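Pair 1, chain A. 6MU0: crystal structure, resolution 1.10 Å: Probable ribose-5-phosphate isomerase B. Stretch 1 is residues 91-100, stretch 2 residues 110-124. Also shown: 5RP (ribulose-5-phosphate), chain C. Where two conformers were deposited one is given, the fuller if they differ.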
# COMPACT_ATOMS: atom_id res chain seq x y z
N LYS A 91 7.72 10.42 5.41
CA LYS A 91 8.92 10.61 4.59
C LYS A 91 9.29 9.32 3.87
O LYS A 91 9.34 8.24 4.48
CB LYS A 91 10.08 11.03 5.48
CG LYS A 91 9.92 12.41 6.09
CD LYS A 91 10.00 13.50 5.04
CE LYS A 91 9.78 14.88 5.65
NZ LYS A 91 8.40 15.02 6.19
N GLY A 92 9.55 9.44 2.57
CA GLY A 92 9.96 8.31 1.78
C GLY A 92 8.83 7.45 1.27
O GLY A 92 9.08 6.52 0.49
N VAL A 93 7.61 7.71 1.68
CA VAL A 93 6.47 6.91 1.25
C VAL A 93 5.84 7.53 0.01
O VAL A 93 5.69 8.75 -0.10
CB VAL A 93 5.45 6.76 2.40
CG1 VAL A 93 4.16 6.13 1.90
CG2 VAL A 93 6.07 5.92 3.51
N LEU A 94 5.49 6.67 -0.94
CA LEU A 94 4.76 7.05 -2.14
C LEU A 94 3.55 6.13 -2.19
O LEU A 94 3.67 4.94 -2.51
CB LEU A 94 5.65 6.88 -3.37
CG LEU A 94 6.88 7.80 -3.41
CD1 LEU A 94 7.79 7.35 -4.54
CD2 LEU A 94 6.48 9.27 -3.58
N ALA A 95 2.38 6.65 -1.83
CA ALA A 95 1.18 5.84 -1.65
C ALA A 95 0.19 6.10 -2.78
O ALA A 95 -0.18 7.25 -3.05
CB ALA A 95 0.53 6.12 -0.30
N ALA A 96 -0.22 5.02 -3.44
CA ALA A 96 -1.09 5.07 -4.61
C ALA A 96 -2.43 4.43 -4.30
O ALA A 96 -2.49 3.28 -3.87
CB ALA A 96 -0.46 4.29 -5.77
N LEU A 97 -3.50 5.17 -4.58
CA LEU A 97 -4.86 4.65 -4.44
C LEU A 97 -5.27 4.01 -5.76
O LEU A 97 -5.32 4.68 -6.80
CB LEU A 97 -5.82 5.77 -4.03
CG LEU A 97 -7.31 5.40 -3.97
CD1 LEU A 97 -7.56 4.12 -3.19
CD2 LEU A 97 -8.12 6.55 -3.38
N VAL A 98 -5.57 2.72 -5.72
CA VAL A 98 -5.94 1.96 -6.91
C VAL A 98 -7.27 1.27 -6.63
O VAL A 98 -7.38 0.49 -5.67
CB VAL A 98 -4.88 0.92 -7.30
CG1 VAL A 98 -5.33 0.14 -8.52
CG2 VAL A 98 -3.52 1.57 -7.54
N VAL A 99 -8.27 1.54 -7.48
CA VAL A 99 -9.59 0.94 -7.37
C VAL A 99 -9.97 0.13 -8.60
O VAL A 99 -11.09 -0.37 -8.68
CB VAL A 99 -10.68 1.96 -7.00
CG1 VAL A 99 -10.42 2.52 -5.61
CG2 VAL A 99 -10.78 3.08 -8.04
N SER A 100 -9.06 -0.03 -9.55
CA SER A 100 -9.32 -0.81 -10.75
C SER A 100 -8.04 -1.53 -11.14
O SER A 100 -6.96 -0.94 -11.11
CB SER A 100 -9.74 0.09 -11.92
OG SER A 100 -9.76 -0.62 -13.15
N HIS A 110 4.89 3.80 -13.29
CA HIS A 110 5.12 5.24 -13.39
C HIS A 110 5.39 5.90 -12.05
O HIS A 110 6.27 6.75 -11.95
CB HIS A 110 3.90 5.94 -14.01
CG HIS A 110 3.74 5.70 -15.47
ND1 HIS A 110 2.94 6.49 -16.26
CD2 HIS A 110 4.28 4.76 -16.29
CE1 HIS A 110 2.98 6.04 -17.51
NE2 HIS A 110 3.80 5.00 -17.55
N ASP A 111 4.66 5.52 -11.00
CA ASP A 111 4.71 6.27 -9.75
C ASP A 111 5.64 5.67 -8.71
O ASP A 111 5.81 6.27 -7.65
CB ASP A 111 3.31 6.39 -9.14
CG ASP A 111 2.30 6.94 -10.11
OD1 ASP A 111 2.33 8.14 -10.40
OD2 ASP A 111 1.45 6.15 -10.57
N ASN A 112 6.22 4.49 -8.98
CA ASN A 112 7.12 3.81 -8.05
C ASN A 112 6.52 3.69 -6.65
O ASN A 112 7.22 3.80 -5.64
CB ASN A 112 8.50 4.48 -7.99
CG ASN A 112 9.55 3.55 -7.44
OD1 ASN A 112 9.41 2.33 -7.51
ND2 ASN A 112 10.60 4.12 -6.86
N ALA A 113 5.21 3.47 -6.57
CA ALA A 113 4.57 3.47 -5.27
C ALA A 113 5.15 2.37 -4.39
O ALA A 113 5.40 1.26 -4.85
CB ALA A 113 3.07 3.25 -5.43
N ASN A 114 5.36 2.69 -3.11
CA ASN A 114 5.71 1.66 -2.14
C ASN A 114 4.59 1.36 -1.15
O ASN A 114 4.76 0.48 -0.30
CB ASN A 114 7.04 1.94 -1.44
CG ASN A 114 7.09 3.31 -0.79
OD1 ASN A 114 6.06 3.94 -0.53
ND2 ASN A 114 8.30 3.79 -0.53
N VAL A 115 3.44 2.04 -1.28
CA VAL A 115 2.26 1.73 -0.50
C VAL A 115 1.06 1.72 -1.44
O VAL A 115 0.86 2.68 -2.20
CB VAL A 115 2.04 2.71 0.67
CG1 VAL A 115 0.70 2.48 1.35
CG2 VAL A 115 3.18 2.60 1.69
N LEU A 116 0.31 0.63 -1.41
CA LEU A 116 -0.88 0.43 -2.22
C LEU A 116 -2.09 0.62 -1.31
O LEU A 116 -2.21 -0.05 -0.28
CB LEU A 116 -0.86 -0.99 -2.78
CG LEU A 116 -2.10 -1.45 -3.53
CD1 LEU A 116 -2.32 -0.63 -4.79
CD2 LEU A 116 -1.97 -2.94 -3.85
N CYS A 117 -2.99 1.53 -1.70
CA CYS A 117 -4.18 1.86 -0.94
C CYS A 117 -5.41 1.35 -1.69
O CYS A 117 -5.53 1.57 -2.91
CB CYS A 117 -4.28 3.36 -0.71
SG CYS A 117 -2.84 4.01 0.19
N LEU A 118 -6.31 0.69 -0.96
CA LEU A 118 -7.43 -0.04 -1.52
C LEU A 118 -8.72 0.34 -0.80
O LEU A 118 -8.72 0.71 0.38
CB LEU A 118 -7.24 -1.56 -1.33
CG LEU A 118 -5.96 -2.16 -1.90
CD1 LEU A 118 -5.84 -3.62 -1.51
CD2 LEU A 118 -5.89 -1.99 -3.40
N SER A 119 -9.82 0.19 -1.54
CA SER A 119 -11.17 0.43 -1.05
C SER A 119 -11.83 -0.87 -0.61
O SER A 119 -11.91 -1.83 -1.40
CB SER A 119 -11.99 1.03 -2.18
OG SER A 119 -13.37 1.08 -1.86
N SER A 120 -12.36 -0.89 0.61
CA SER A 120 -13.13 -2.02 1.11
C SER A 120 -14.61 -1.94 0.76
O SER A 120 -15.27 -2.99 0.73
CB SER A 120 -13.02 -2.08 2.63
OG SER A 120 -13.52 -0.87 3.17
N ARG A 121 -15.15 -0.75 0.52
CA ARG A 121 -16.59 -0.57 0.34
C ARG A 121 -17.02 -0.46 -1.11
O ARG A 121 -18.22 -0.62 -1.39
CB ARG A 121 -17.07 0.67 1.10
CG ARG A 121 -17.17 0.46 2.59
CD ARG A 121 -17.54 1.75 3.32
NE ARG A 121 -17.85 1.48 4.72
CZ ARG A 121 -17.69 2.33 5.72
NH1 ARG A 121 -17.16 3.54 5.50
NH2 ARG A 121 -18.05 1.97 6.94
N PHE A 122 -16.10 -0.20 -2.04
CA PHE A 122 -16.46 0.11 -3.42
C PHE A 122 -15.80 -0.79 -4.44
O PHE A 122 -16.05 -0.64 -5.64
CB PHE A 122 -16.16 1.59 -3.72
CG PHE A 122 -17.05 2.52 -2.97
CD1 PHE A 122 -18.29 2.87 -3.49
CD2 PHE A 122 -16.69 3.00 -1.72
CE1 PHE A 122 -19.13 3.71 -2.80
CE2 PHE A 122 -17.55 3.83 -1.02
CZ PHE A 122 -18.77 4.18 -1.56
N VAL A 123 -14.98 -1.74 -4.00
CA VAL A 123 -14.24 -2.64 -4.87
C VAL A 123 -14.39 -4.04 -4.28
O VAL A 123 -14.36 -4.21 -3.06
CB VAL A 123 -12.76 -2.22 -4.96
CG1 VAL A 123 -11.94 -3.20 -5.79
CG2 VAL A 123 -12.64 -0.81 -5.54
N THR A 124 -14.62 -5.03 -5.15
CA THR A 124 -14.85 -6.38 -4.66
C THR A 124 -13.54 -7.01 -4.18
O THR A 124 -12.44 -6.58 -4.55
CB THR A 124 -15.43 -7.26 -5.77
OG1 THR A 124 -14.47 -7.40 -6.82
CG2 THR A 124 -16.72 -6.67 -6.33
C2 5RP C . -11.60 6.96 4.90
C3 5RP C . -12.62 5.85 4.90
C5 5RP C . -12.98 5.22 6.26
O13 5RP C . -12.90 3.81 6.20
C6 5RP C . -14.41 5.68 6.52
O14 5RP C . -14.42 7.11 6.57
C7 5RP C . -14.98 5.12 7.81
O8 5RP C . -16.39 5.41 7.83
P9 5RP C . -17.26 4.98 9.11
O12 5RP C . -18.65 5.43 8.79
O11 5RP C . -17.13 3.46 9.24
O10 5RP C . -16.66 5.66 10.33
O4 5RP C . -13.19 5.47 3.90
O1 5RP C . -11.38 7.44 3.58
O HOH W 1 -9.39 -0.78 -4.20

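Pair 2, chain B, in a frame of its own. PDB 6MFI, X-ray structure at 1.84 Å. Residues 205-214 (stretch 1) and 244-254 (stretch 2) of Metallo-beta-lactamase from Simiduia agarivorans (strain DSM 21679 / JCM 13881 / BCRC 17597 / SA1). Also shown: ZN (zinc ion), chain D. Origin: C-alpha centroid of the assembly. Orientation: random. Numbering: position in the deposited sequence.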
# COMPACT_ATOMS: atom_id res chain seq x y z
N CYS B 205 0.92 22.71 1.27
CA CYS B 205 0.43 21.42 1.73
C CYS B 205 1.56 20.39 1.78
O CYS B 205 2.73 20.73 1.67
CB CYS B 205 -0.69 20.91 0.82
SG CYS B 205 -2.13 22.01 0.71
N THR B 206 1.18 19.12 1.95
CA THR B 206 2.13 18.02 2.02
C THR B 206 1.77 16.98 0.97
O THR B 206 0.60 16.64 0.79
CB THR B 206 2.12 17.38 3.42
OG1 THR B 206 2.45 18.37 4.40
CG2 THR B 206 3.14 16.25 3.49
N THR B 207 2.79 16.48 0.27
CA THR B 207 2.61 15.45 -0.75
C THR B 207 2.96 14.10 -0.13
O THR B 207 4.12 13.85 0.23
CB THR B 207 3.47 15.74 -1.97
OG1 THR B 207 3.15 17.03 -2.50
CG2 THR B 207 3.22 14.69 -3.05
N LEU B 208 1.97 13.22 -0.02
CA LEU B 208 2.15 11.89 0.54
C LEU B 208 2.26 10.87 -0.59
O LEU B 208 1.59 10.99 -1.62
CB LEU B 208 0.99 11.51 1.46
CG LEU B 208 0.95 12.12 2.87
CD1 LEU B 208 0.58 13.59 2.84
CD2 LEU B 208 -0.01 11.34 3.76
N VAL B 209 3.12 9.87 -0.40
CA VAL B 209 3.32 8.81 -1.38
C VAL B 209 3.20 7.48 -0.66
O VAL B 209 3.91 7.23 0.32
CB VAL B 209 4.68 8.93 -2.09
CG1 VAL B 209 4.96 7.67 -2.90
CG2 VAL B 209 4.71 10.16 -2.98
N TYR B 210 2.31 6.62 -1.16
CA TYR B 210 2.13 5.27 -0.63
C TYR B 210 2.92 4.32 -1.52
O TYR B 210 2.38 3.66 -2.42
CB TYR B 210 0.65 4.92 -0.57
CG TYR B 210 0.33 3.64 0.19
CD1 TYR B 210 0.78 3.45 1.48
CD2 TYR B 210 -0.44 2.65 -0.39
CE1 TYR B 210 0.48 2.29 2.18
CE2 TYR B 210 -0.75 1.49 0.29
CZ TYR B 210 -0.28 1.31 1.57
OH TYR B 210 -0.59 0.15 2.25
N ALA B 211 4.22 4.25 -1.27
CA ALA B 211 5.12 3.46 -2.10
C ALA B 211 4.97 1.97 -1.81
O ALA B 211 4.90 1.56 -0.64
CB ALA B 211 6.57 3.89 -1.88
N ASP B 212 4.93 1.17 -2.87
CA ASP B 212 4.76 -0.27 -2.73
C ASP B 212 5.97 -0.89 -2.02
O ASP B 212 7.02 -0.27 -1.87
CB ASP B 212 4.56 -0.91 -4.11
CG ASP B 212 4.18 -2.37 -4.03
OD1 ASP B 212 3.06 -2.67 -3.58
OD2 ASP B 212 5.01 -3.23 -4.41
N SER B 213 5.79 -2.14 -1.59
CA SER B 213 6.86 -2.85 -0.89
C SER B 213 8.13 -2.90 -1.73
O SER B 213 9.23 -2.65 -1.23
CB SER B 213 6.40 -4.26 -0.53
OG SER B 213 5.23 -4.22 0.26
N LEU B 214 8.00 -3.21 -3.02
CA LEU B 214 9.10 -3.19 -3.98
C LEU B 214 10.23 -4.14 -3.62
O LEU B 214 11.29 -4.11 -4.27
CB LEU B 214 9.65 -1.77 -4.16
CG LEU B 214 8.68 -0.74 -4.75
CD1 LEU B 214 9.41 0.54 -5.07
CD2 LEU B 214 8.02 -1.28 -6.00
N LEU B 244 9.75 11.27 -7.67
CA LEU B 244 8.42 11.82 -7.44
C LEU B 244 8.46 12.92 -6.39
O LEU B 244 9.27 12.89 -5.46
CB LEU B 244 7.46 10.72 -6.99
CG LEU B 244 7.02 9.67 -8.01
CD1 LEU B 244 6.09 8.65 -7.37
CD2 LEU B 244 6.35 10.33 -9.21
N GLU B 245 7.58 13.91 -6.56
CA GLU B 245 7.33 14.86 -5.49
C GLU B 245 6.81 14.10 -4.28
O GLU B 245 5.80 13.40 -4.37
CB GLU B 245 6.33 15.93 -5.94
CG GLU B 245 6.33 17.18 -5.07
CD GLU B 245 7.64 17.94 -5.13
OE1 GLU B 245 8.31 17.88 -6.18
OE2 GLU B 245 7.99 18.61 -4.14
N CYS B 246 7.51 14.23 -3.15
CA CYS B 246 7.30 13.28 -2.06
C CYS B 246 7.83 13.90 -0.77
O CYS B 246 9.04 13.98 -0.57
CB CYS B 246 8.01 11.97 -2.38
SG CYS B 246 8.09 10.74 -1.07
N ASP B 247 6.91 14.33 0.10
CA ASP B 247 7.28 14.87 1.40
C ASP B 247 7.07 13.88 2.54
O ASP B 247 7.83 13.90 3.50
CB ASP B 247 6.47 16.14 1.70
CG ASP B 247 6.59 17.18 0.60
OD1 ASP B 247 7.72 17.45 0.15
OD2 ASP B 247 5.55 17.73 0.19
N LEU B 248 6.06 13.01 2.43
CA LEU B 248 5.75 12.03 3.46
C LEU B 248 5.63 10.66 2.80
O LEU B 248 4.97 10.53 1.77
CB LEU B 248 4.46 12.40 4.20
CG LEU B 248 4.20 11.79 5.58
CD1 LEU B 248 3.30 12.70 6.40
CD2 LEU B 248 3.58 10.40 5.47
N LEU B 249 6.25 9.66 3.40
CA LEU B 249 6.30 8.31 2.84
C LEU B 249 5.51 7.34 3.71
O LEU B 249 5.60 7.37 4.94
CB LEU B 249 7.75 7.82 2.71
CG LEU B 249 7.94 6.46 2.03
CD1 LEU B 249 7.61 6.55 0.55
CD2 LEU B 249 9.36 5.96 2.24
N LEU B 250 4.72 6.49 3.05
CA LEU B 250 3.95 5.44 3.71
C LEU B 250 4.14 4.14 2.95
O LEU B 250 4.28 4.13 1.73
CB LEU B 250 2.46 5.80 3.78
CG LEU B 250 2.07 6.92 4.75
CD1 LEU B 250 0.60 7.27 4.60
CD2 LEU B 250 2.39 6.52 6.18
N THR B 251 4.14 3.03 3.69
CA THR B 251 4.42 1.72 3.11
C THR B 251 3.39 0.70 3.58
O THR B 251 2.92 0.77 4.72
CB THR B 251 5.83 1.24 3.49
OG1 THR B 251 6.01 1.34 4.91
CG2 THR B 251 6.88 2.08 2.79
N PRO B 252 3.03 -0.25 2.71
CA PRO B 252 2.07 -1.29 3.13
C PRO B 252 2.55 -2.09 4.33
O PRO B 252 1.73 -2.50 5.17
CB PRO B 252 1.94 -2.17 1.88
CG PRO B 252 2.32 -1.27 0.75
CD PRO B 252 3.39 -0.37 1.29
N HIS B 253 3.85 -2.34 4.43
CA HIS B 253 4.44 -2.80 5.67
C HIS B 253 5.01 -1.59 6.38
O HIS B 253 6.00 -1.01 5.90
CB HIS B 253 5.54 -3.84 5.41
CG HIS B 253 5.03 -5.09 4.77
ND1 HIS B 253 4.48 -6.13 5.49
CD2 HIS B 253 5.00 -5.48 3.47
CE1 HIS B 253 4.12 -7.10 4.67
NE2 HIS B 253 4.43 -6.73 3.44
N PRO B 254 4.43 -1.15 7.50
CA PRO B 254 4.85 0.13 8.10
C PRO B 254 6.33 0.20 8.43
O PRO B 254 6.93 1.27 8.31
CB PRO B 254 3.98 0.22 9.36
CG PRO B 254 2.78 -0.61 9.05
CD PRO B 254 3.29 -1.75 8.22
ZN ZN D . 3.33 -7.76 1.98
O HOH W 2 5.52 20.27 0.93
O HOH W 3 6.04 -2.35 2.33
O HOH W 4 3.75 -9.21 0.69

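Both pairs set two short parallel strands side by side, their axes 4.7 Å apart at closest approach in pair 1 and 4.8 Å in pair 2, with crossing angles of -24° and -21°. Fourteen central residues superpose with an RMSD of 0.5 Å. The bridges match one for one: A:Ala95 with A:Val115 corresponds to B:Leu208 with B:Leu248, A:Ala96 with A:Leu116 to B:Val209 with B:Leu249, and A:Leu97 with A:Cys117 to B:Tyr210 with B:Leu250.

The hydrogen-bond ladder is also shared. A:Ala96 N donates to A:Val115 O (2.9 Å) and A:Cys117 N to A:Ala96 O (2.8 Å); in pair 2, B:Val209 N donates to B:Leu248 O (2.9 Å) and B:Leu250 N to B:Val209 O (2.9 Å). The last rung differs in quality: A:Val98 N to A:Cys117 O (3.0 Å) is nearly straight at 170°, whereas B:Ala211 N to B:Leu250 O (3.0 Å) is weak, bent to 124°.

At the matched positions A:Asn114 and B:Asp247, a side chain extends the ladder. A:Leu94 N donates to A:Asn114 OD1 (2.8 Å), just as B:Thr207 N donates to B:Asp247 OD2 (3.0 Å). Asparagine, having an amide, can also give: A:Asn114 ND2 donates to A:Gly92 O (3.0 Å). A carboxylate can only accept, and water 2 fills the gap, donating to B:Asp247 OD2 (2.6 Å) and to B:Cys205 O (2.9 Å). The positive phi of A:Gly92 suits glycine, since a CB there would jam against the preceding carbonyl O.

On the face that carries A:Ala95, A:Val115, A:Leu97 and A:Cys117, matched by B:Leu208, B:Leu248, B:Tyr210 and B:Leu250, A:Ala95 is the small member: its CB lies 3.9 Å from A:Val115 CB and 4.0 Å from A:Cys117 SG. Pair 2 spends leucines there, with B:Leu208 CG 3.8 Å from B:Leu248 CB and B:Leu208 CD2 4.2 Å from B:Leu250 CD1. B:Tyr210, in place of A:Leu97, reaches farther along the partner, its CZ 3.8 Å from B:Pro252 CG. The matched A:Ser119 has an N-H, which water 1 accepts; proline has none.

On the face that carries A:Ala96 and A:Leu116, matched by B:Val209 and B:Leu249, the side-chain centres of A:Leu116 and B:Leu249 fall 0.2 Å apart. A:Val98 CG2 meets A:Leu116 CD1 at 3.7 Å; the smaller B:Ala211 still brings CB to 3.7 Å from B:Leu249 CD1. Conversely, A:Ala96 CB touches A:Ala113 CB (3.7 Å), while the branched B:Val209 places CG2 3.8 Å from B:Cys246 CB.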